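PDB 3F51: clp gene regulator (ClgR) from Corynebacterium glutamicum, which probably binds regulatory DNA through a helix-turn-helix domain to activate transcription, presumably of clp genes. Local coordinates for residues Glu27-Ala32 with Ile89-Ser94; Ala32-Arg37 with Glu60-Arg65. All coordinates share one frame; numbering follows the deposited sequence.

Overall arrangement
Five helices and no strands make up this chain, and one of them, helix 25-40, serves both contacts. Contact 1 sets its first half against helix 84-111, the long last helix; contact 2 sets its middle against the end of helix 55-62. The centres lie about 9 Å apart, each about 4 Å from the centre of the chain, and A32 belongs to both. Along the sequence contact 2 is nested inside the span that contact 1 closes. Helix 25-40, itself largely within the helix-turn-helix domain, thus links helix 55-62 to the long helix, whose I89 and A92 pack on the second subunit. Contacts 1 and 2 touch directly, E90 CB lying 3.7 Å from F36 CE1.

Contact 1. Residues Glu27-Ala32 with Ile89-Ser94; sequences EALGAA and IEAAGS
In E90 a chi1 of 180° turns CG away from the backbone N and lays it 3.6 Å from A32 CB; the chain then bends at chi2 and carries the carboxylate onward. L29 does the reverse: its CG stands beside the backbone N, anti to the carbonyl carbon (chi1 -71°), and although its CB starts out away from helix 84-111, L29 CD2 comes back to A91 CB at 4.0 Å. With these two exceptions the interface is made of methyl groups and main chain. A91 is its centre. A91 CB presses on the main chain of A28, 3.8 Å from A28 O, and on the methyl of the same residue, A28 CB, 3.9 Å away; A32 CB lies beyond, one helical turn on. In return A28 CB rests 3.7 Å from A91 O, the oxygen that also receives a weak bond from the hydroxyl of S94. Such small side chains let the axes of the short segments pass at 8.2 Å with a crossing angle of 118°. M95, L88 and V87 of helix 84-111 extend the apolar surface, touching A28, L29 and A32 respectively, while I89 and A92 pack on A92 and I89 of the second subunit. This is close, alanine-mediated helix-helix packing, here joining the first helix of an all-helical HTH fold to its long C-terminal helix.

Contact 2. Residues Ala32-Arg37 with Glu60-Arg65; sequences ALRSFR and ELERGR
E62 OE2 accepts a 2.6 Å hydrogen bond from R37 NE, and the second oxygen, E62 OE1, takes R37 NH2 at 2.9 Å, the pair forming a salt bridge. Both oxygens use their syn lone pairs, both bonds are nearly straight, and the two flat groups lie only 9° from coplanar. The grip is side-on, through NE and NH2, one nitrogen to each oxygen, and it restrains the rotation of both groups. R37 runs out extended until chi3 (66°), where a bend turns the NE edge toward E62. The remaining guanidinium nitrogen, NH1, is held by V42 O, and L44 of helix 44-51 packs on both partners. R34 meets the same carboxylate differently: R34 CD lies 3.4 Å from E62 OE1, whereas the charged end leads away, leaving NE too far for a salt bridge though near enough that it may add to the attraction. Helices 44-51 and 55-62 are consistent with the helix-turn-helix pair of an XRE-like domain, and the R37-E62 salt bridge ties the end of helix 55-62 to helix 25-40. Helix 55-62 ends in a Schellman motif with G64 as C-prime residue, R65 N bonding to E60 O and G64 N to L61 O. On the buried side, L33 CD1 meets L61 CD2 at 3.8 Å, branch to branch, and L73, V76 and C77 of helix 70-79 also pack on L33.

Contact 1. Residues Glu27-Ala32 with Ile89-Ser94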
loop_
_atom_site.group_PDB
_atom_site.type_symbol
_atom_site.label_atom_id
_atom_site.label_comp_id
_atom_site.label_asym_id
_atom_site.label_seq_id
_atom_site.Cartn_x
_atom_site.Cartn_y
_atom_site.Cartn_z
ATOM N N GLU A 27 4.737 -6.147 4.718
ATOM C CA GLU A 27 4.410 -7.581 4.964
ATOM C C GLU A 27 3.147 -7.999 4.210
ATOM O O GLU A 27 3.085 -9.035 3.518
ATOM C CB GLU A 27 4.303 -7.885 6.475
ATOM N N ALA A 28 2.141 -7.168 4.322
ATOM C CA ALA A 28 0.897 -7.352 3.595
ATOM C C ALA A 28 1.083 -7.321 2.063
ATOM O O ALA A 28 0.554 -8.176 1.360
ATOM C CB ALA A 28 -0.093 -6.204 4.030
ATOM N N LEU A 29 1.799 -6.327 1.541
ATOM C CA LEU A 29 2.012 -6.255 0.088
ATOM C C LEU A 29 2.862 -7.424 -0.384
ATOM O O LEU A 29 2.612 -7.989 -1.450
ATOM C CB LEU A 29 2.716 -4.957 -0.321
ATOM C CG LEU A 29 1.975 -3.654 -0.236
ATOM C CD1 LEU A 29 3.055 -2.565 -0.386
ATOM C CD2 LEU A 29 0.950 -3.613 -1.362
ATOM N N GLY A 30 3.849 -7.822 0.424
ATOM C CA GLY A 30 4.688 -8.947 0.031
ATOM C C GLY A 30 3.885 -10.228 -0.102
ATOM O O GLY A 30 4.032 -10.962 -1.100
ATOM N N ALA A 31 3.052 -10.509 0.896
ATOM C CA ALA A 31 2.192 -11.706 0.856
ATOM C C ALA A 31 1.199 -11.625 -0.301
ATOM O O ALA A 31 0.918 -12.649 -0.920
ATOM C CB ALA A 31 1.425 -11.880 2.200
ATOM N N ALA A 32 0.644 -10.435 -0.563
ATOM C CA ALA A 32 -0.307 -10.247 -1.675
ATOM C C ALA A 32 0.377 -10.513 -3.024
ATOM O O ALA A 32 -0.172 -11.184 -3.896
ATOM C CB ALA A 32 -0.848 -8.850 -1.684
ATOM N N ILE A 89 -5.839 -3.880 -2.449
ATOM C CA ILE A 89 -7.062 -4.386 -1.837
ATOM C C ILE A 89 -6.779 -5.743 -1.225
ATOM O O ILE A 89 -7.193 -6.033 -0.094
ATOM C CB ILE A 89 -8.225 -4.447 -2.859
ATOM C CG1 ILE A 89 -8.660 -3.020 -3.260
ATOM C CG2 ILE A 89 -9.394 -5.221 -2.276
ATOM C CD1 ILE A 89 -9.291 -2.124 -2.100
ATOM N N GLU A 90 -6.063 -6.581 -1.961
ATOM C CA GLU A 90 -5.620 -7.842 -1.403
ATOM C C GLU A 90 -4.846 -7.668 -0.079
ATOM O O GLU A 90 -5.133 -8.350 0.897
ATOM C CB GLU A 90 -4.744 -8.586 -2.420
ATOM C CG GLU A 90 -4.221 -9.952 -1.898
ATOM C CD GLU A 90 -5.218 -11.077 -1.886
ATOM O OE1 GLU A 90 -4.856 -12.166 -1.363
ATOM O OE2 GLU A 90 -6.340 -10.921 -2.400
ATOM N N ALA A 91 -3.847 -6.772 -0.079
ATOM C CA ALA A 91 -3.057 -6.487 1.079
ATOM C C ALA A 91 -3.924 -5.956 2.231
ATOM O O ALA A 91 -3.708 -6.307 3.390
ATOM C CB ALA A 91 -1.942 -5.441 0.720
ATOM N N ALA A 92 -4.915 -5.130 1.941
ATOM C CA ALA A 92 -5.684 -4.513 3.017
ATOM C C ALA A 92 -6.610 -5.569 3.626
ATOM O O ALA A 92 -6.789 -5.634 4.843
ATOM C CB ALA A 92 -6.466 -3.377 2.489
ATOM N N GLY A 93 -7.167 -6.420 2.771
ATOM C CA GLY A 93 -8.043 -7.490 3.199
ATOM C C GLY A 93 -7.271 -8.439 4.097
ATOM O O GLY A 93 -7.784 -8.866 5.168
ATOM N N SER A 94 -6.051 -8.787 3.705
ATOM C CA SER A 94 -5.314 -9.743 4.520
ATOM C C SER A 94 -4.753 -9.124 5.818
ATOM O O SER A 94 -4.645 -9.810 6.846
ATOM C CB SER A 94 -4.226 -10.452 3.691
ATOM O OG SER A 94 -3.153 -9.551 3.542
#

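Contact 2. Residues Ala32-Arg37 with Glu60-Arg65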
loop_
_atom_site.group_PDB
_atom_site.type_symbol
_atom_site.label_atom_id
_atom_site.label_comp_id
_atom_site.label_asym_id
_atom_site.label_seq_id
_atom_site.Cartn_x
_atom_site.Cartn_y
_atom_site.Cartn_z
ATOM N N ALA A 32 0.644 -10.435 -0.563
ATOM C CA ALA A 32 -0.307 -10.247 -1.675
ATOM C C ALA A 32 0.377 -10.513 -3.024
ATOM O O ALA A 32 -0.172 -11.184 -3.896
ATOM C CB ALA A 32 -0.848 -8.850 -1.684
ATOM N N LEU A 33 1.569 -9.954 -3.190
ATOM C CA LEU A 33 2.377 -10.186 -4.384
ATOM C C LEU A 33 2.675 -11.659 -4.597
ATOM O O LEU A 33 2.590 -12.156 -5.714
ATOM C CB LEU A 33 3.671 -9.383 -4.320
ATOM C CG LEU A 33 3.467 -7.891 -4.610
ATOM C CD1 LEU A 33 4.809 -7.116 -4.402
ATOM C CD2 LEU A 33 2.918 -7.723 -6.052
ATOM N N ARG A 34 3.000 -12.341 -3.520
ATOM C CA ARG A 34 3.268 -13.763 -3.535
ATOM C C ARG A 34 2.018 -14.549 -4.003
ATOM O O ARG A 34 2.122 -15.453 -4.842
ATOM C CB ARG A 34 3.800 -14.202 -2.163
ATOM C CG ARG A 34 3.736 -15.719 -1.817
ATOM C CD ARG A 34 4.893 -16.525 -2.338
ATOM N NE ARG A 34 4.501 -17.898 -2.747
ATOM C CZ ARG A 34 5.044 -19.019 -2.273
ATOM N NH1 ARG A 34 4.629 -20.211 -2.707
ATOM N NH2 ARG A 34 6.022 -18.965 -1.370
ATOM N N SER A 35 0.850 -14.169 -3.509
ATOM C CA SER A 35 -0.415 -14.827 -3.886
ATOM C C SER A 35 -0.741 -14.604 -5.337
ATOM O O SER A 35 -1.169 -15.543 -6.024
ATOM C CB SER A 35 -1.587 -14.317 -3.033
ATOM O OG SER A 35 -1.297 -14.677 -1.692
ATOM N N PHE A 36 -0.529 -13.383 -5.819
ATOM C CA PHE A 36 -0.803 -13.085 -7.225
ATOM C C PHE A 36 0.152 -13.894 -8.097
ATOM O O PHE A 36 -0.264 -14.397 -9.120
ATOM C CB PHE A 36 -0.679 -11.586 -7.546
ATOM C CG PHE A 36 -1.946 -10.788 -7.259
ATOM C CD1 PHE A 36 -2.359 -10.550 -5.956
ATOM C CD2 PHE A 36 -2.745 -10.314 -8.315
ATOM C CE1 PHE A 36 -3.540 -9.817 -5.675
ATOM C CE2 PHE A 36 -3.934 -9.588 -8.065
ATOM C CZ PHE A 36 -4.322 -9.333 -6.732
ATOM N N ARG A 37 1.412 -14.017 -7.663
ATOM C CA ARG A 37 2.435 -14.722 -8.458
ATOM C C ARG A 37 2.113 -16.199 -8.523
ATOM O O ARG A 37 2.200 -16.815 -9.591
ATOM C CB ARG A 37 3.829 -14.549 -7.837
ATOM C CG ARG A 37 4.902 -15.287 -8.592
ATOM C CD ARG A 37 6.298 -14.943 -8.139
ATOM N NE ARG A 37 6.590 -15.373 -6.772
ATOM C CZ ARG A 37 6.672 -16.632 -6.348
ATOM N NH1 ARG A 37 6.478 -17.661 -7.171
ATOM N NH2 ARG A 37 6.969 -16.856 -5.073
ATOM N N GLU A 60 12.864 -11.336 -0.741
ATOM C CA GLU A 60 12.841 -10.602 0.496
ATOM C C GLU A 60 11.601 -9.685 0.582
ATOM O O GLU A 60 10.984 -9.533 1.660
ATOM C CB GLU A 60 14.135 -9.812 0.625
ATOM C CG GLU A 60 15.297 -10.726 1.005
ATOM C CD GLU A 60 15.172 -11.268 2.438
ATOM O OE1 GLU A 60 15.437 -10.484 3.388
ATOM O OE2 GLU A 60 14.815 -12.473 2.611
ATOM N N LEU A 61 11.267 -9.078 -0.544
ATOM C CA LEU A 61 10.066 -8.280 -0.681
ATOM C C LEU A 61 8.825 -9.105 -0.336
ATOM O O LEU A 61 8.022 -8.685 0.522
ATOM C CB LEU A 61 9.966 -7.655 -2.078
ATOM C CG LEU A 61 8.598 -7.089 -2.505
ATOM C CD1 LEU A 61 8.219 -5.897 -1.630
ATOM C CD2 LEU A 61 8.585 -6.680 -3.937
ATOM N N GLU A 62 8.717 -10.300 -0.917
ATOM C CA GLU A 62 7.586 -11.175 -0.642
ATOM C C GLU A 62 7.482 -11.559 0.844
ATOM O O GLU A 62 6.383 -11.765 1.353
ATOM C CB GLU A 62 7.587 -12.440 -1.540
ATOM C CG GLU A 62 7.268 -12.150 -3.050
ATOM C CD GLU A 62 7.134 -13.444 -3.933
ATOM O OE1 GLU A 62 7.440 -14.564 -3.442
ATOM O OE2 GLU A 62 6.732 -13.344 -5.135
ATOM N N ARG A 63 8.627 -11.665 1.514
ATOM C CA ARG A 63 8.688 -12.063 2.912
ATOM C C ARG A 63 8.510 -10.879 3.875
ATOM O O ARG A 63 8.666 -11.020 5.072
ATOM C CB ARG A 63 10.017 -12.799 3.169
ATOM C CG ARG A 63 10.048 -14.132 2.454
ATOM C CD ARG A 63 11.442 -14.695 2.463
ATOM N NE ARG A 63 11.408 -16.091 2.864
ATOM C CZ ARG A 63 11.018 -16.530 4.068
ATOM N NH1 ARG A 63 10.595 -15.681 5.014
ATOM N NH2 ARG A 63 11.032 -17.837 4.326
ATOM N N GLY A 64 8.166 -9.713 3.347
ATOM C CA GLY A 64 7.984 -8.519 4.195
ATOM C C GLY A 64 9.249 -7.907 4.756
ATOM O O GLY A 64 9.196 -7.129 5.715
ATOM N N ARG A 65 10.392 -8.211 4.132
ATOM C CA ARG A 65 11.680 -7.744 4.637
ATOM C C ARG A 65 12.303 -6.555 3.866
ATOM O O ARG A 65 13.427 -6.121 4.174
ATOM C CB ARG A 65 12.652 -8.933 4.733
ATOM C CG ARG A 65 12.154 -10.050 5.662
ATOM C CD ARG A 65 13.134 -11.231 5.734
ATOM N NE ARG A 65 13.522 -11.457 7.118
ATOM C CZ ARG A 65 14.585 -10.892 7.697
ATOM N NH1 ARG A 65 14.860 -11.140 8.975
ATOM N NH2 ARG A 65 15.383 -10.080 6.998
#